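Local atomic coordinates of subclass B1 metallo-beta-lactamase (Myroides odoratimimus, PDB entry 6T5L), a protein that hydrolyses beta-lactam antibiotics, carbapenems among them, with zinc ions bound in its active site. Residues A[63-68]-A[150-155]. Sequence-based numbering, arbitrary orientation.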
# COMPACT_ATOMS: atom_id res chain seq x y z
N VAL A 63 -2.93 8.88 -6.63
CA VAL A 63 -2.79 7.43 -6.76
C VAL A 63 -2.77 6.82 -5.36
O VAL A 63 -2.04 7.29 -4.48
CB VAL A 63 -1.53 7.00 -7.53
CG1 VAL A 63 -1.28 5.47 -7.38
CG2 VAL A 63 -1.63 7.35 -9.00
N VAL A 64 -3.48 5.73 -5.18
CA VAL A 64 -3.65 5.12 -3.86
C VAL A 64 -3.01 3.75 -3.92
O VAL A 64 -3.27 2.98 -4.86
CB VAL A 64 -5.15 4.97 -3.50
CG1 VAL A 64 -5.39 4.30 -2.11
CG2 VAL A 64 -5.83 6.35 -3.60
N PHE A 65 -2.16 3.47 -2.94
CA PHE A 65 -1.62 2.14 -2.72
C PHE A 65 -2.44 1.52 -1.60
O PHE A 65 -2.46 2.06 -0.48
CB PHE A 65 -0.12 2.21 -2.34
CG PHE A 65 0.76 2.55 -3.49
CD1 PHE A 65 1.07 3.87 -3.80
CD2 PHE A 65 1.23 1.55 -4.29
CE1 PHE A 65 1.89 4.18 -4.88
CE2 PHE A 65 2.02 1.84 -5.39
CZ PHE A 65 2.36 3.15 -5.69
N ASP A 66 -3.09 0.40 -1.88
CA ASP A 66 -3.97 -0.27 -0.93
C ASP A 66 -5.31 0.41 -0.61
O ASP A 66 -5.33 1.60 -0.24
CB ASP A 66 -3.29 -0.57 0.38
CG ASP A 66 -2.30 -1.74 0.29
OD1 ASP A 66 -1.96 -2.17 -0.86
OD2 ASP A 66 -1.85 -2.19 1.38
N THR A 67 -6.41 -0.21 -0.98
CA THR A 67 -7.66 0.25 -0.38
C THR A 67 -7.55 0.22 1.14
O THR A 67 -6.86 -0.64 1.69
CB THR A 67 -8.87 -0.56 -0.86
OG1 THR A 67 -8.93 -1.85 -0.22
CG2 THR A 67 -8.82 -0.71 -2.39
N PRO A 68 -8.18 1.16 1.83
CA PRO A 68 -8.57 0.92 3.23
C PRO A 68 -9.39 -0.37 3.34
O PRO A 68 -9.82 -0.95 2.34
CB PRO A 68 -9.42 2.15 3.62
CG PRO A 68 -9.11 3.22 2.55
CD PRO A 68 -8.72 2.43 1.28
N LYS A 150 4.66 14.23 -12.62
CA LYS A 150 5.56 13.38 -11.84
C LYS A 150 5.16 11.92 -12.09
O LYS A 150 4.17 11.62 -12.78
CB LYS A 150 5.50 13.74 -10.35
CG LYS A 150 5.90 15.22 -10.00
CD LYS A 150 7.38 15.49 -10.19
CE LYS A 150 7.70 17.01 -10.38
NZ LYS A 150 7.86 17.35 -11.83
N LYS A 151 5.93 11.01 -11.55
CA LYS A 151 5.74 9.61 -11.86
C LYS A 151 5.71 8.83 -10.56
O LYS A 151 6.29 9.26 -9.56
CB LYS A 151 6.83 9.11 -12.78
CG LYS A 151 6.51 9.30 -14.23
CD LYS A 151 7.75 9.04 -15.08
CE LYS A 151 7.49 9.39 -16.52
NZ LYS A 151 8.66 9.02 -17.34
N VAL A 152 4.94 7.75 -10.57
CA VAL A 152 4.78 6.84 -9.45
C VAL A 152 4.93 5.42 -9.98
O VAL A 152 4.56 5.11 -11.13
CB VAL A 152 3.41 7.06 -8.75
CG1 VAL A 152 2.25 6.44 -9.50
CG2 VAL A 152 3.48 6.50 -7.34
N TYR A 153 5.50 4.56 -9.15
CA TYR A 153 5.99 3.24 -9.53
C TYR A 153 5.47 2.19 -8.56
O TYR A 153 5.26 2.45 -7.37
CB TYR A 153 7.55 3.22 -9.54
CG TYR A 153 8.21 4.26 -10.43
CD1 TYR A 153 8.42 5.57 -9.98
CD2 TYR A 153 8.64 3.93 -11.70
CE1 TYR A 153 8.99 6.51 -10.80
CE2 TYR A 153 9.20 4.86 -12.52
CZ TYR A 153 9.39 6.15 -12.07
OH TYR A 153 9.96 7.12 -12.86
N ALA A 154 5.29 0.98 -9.06
CA ALA A 154 5.10 -0.20 -8.22
C ALA A 154 6.10 -1.18 -8.76
O ALA A 154 6.30 -1.21 -9.98
CB ALA A 154 3.68 -0.81 -8.30
N GLU A 155 6.72 -1.98 -7.91
CA GLU A 155 7.74 -2.92 -8.37
C GLU A 155 7.73 -4.18 -7.51
O GLU A 155 7.62 -4.12 -6.29
CB GLU A 155 9.15 -2.29 -8.36
CG GLU A 155 10.19 -3.25 -8.99
CD GLU A 155 11.48 -2.55 -9.44
OE1 GLU A 155 12.47 -3.25 -9.70
OE2 GLU A 155 11.52 -1.30 -9.56
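Phe-65 and Val-152 carry most of the apolar packing between strand 63-65 and strand 150-155. The two side chains slide past each other in opposite directions, and the outer end of the phenyl ring meets one branch of the valine: CE1 of Phe-65 lies 3.7 Å from CG2 of Val-152. This methyl comes to the ring edge, in the ring plane. It stands anti to the backbone N of Val-152, while CG1, lodged between that N and the carbonyl carbon, meets Val-63 instead. There the two valines point tip to tip, with CG2 of Val-63 4.0 Å from CG1 of Val-152. Farther along, CB of Ala-154 sits near the ring plane, 4.3 Å from CE2 of Phe-65. The small alanine suits a place opposite the long aromatic, and branched valines fill the shorter reach at the other end.

A polar atom also touches the ring, since CZ of Phe-65 approaches the carbonyl O of Tyr-153 to 3.4 Å, obliquely to the ring. The Tyr-153 side chain itself leaves its backbone on the other side of the strand.

The strands run roughly parallel, at 23°, yet their axes come no closer than 9.6 Å, a spacing usual for sheets packed face to face through side chains. In the sheet of strand 63-65, Met-54 and Val-56 of strand 49-58 and Ile-93 of strand 88-93 also touch Phe-65, widening the apolar layer. Beyond Phe-65 the chain turns into a loop, where OD1 of Asp-66 is hydrogen-bonded to OG1 of Thr-95, close in sequence to the zinc ligands His-96 and His-98. The contact thus belongs to the hydrophobic interior between the two central beta sheets of the alpha-beta/beta-alpha sandwich, the metallo-beta-lactamase fold.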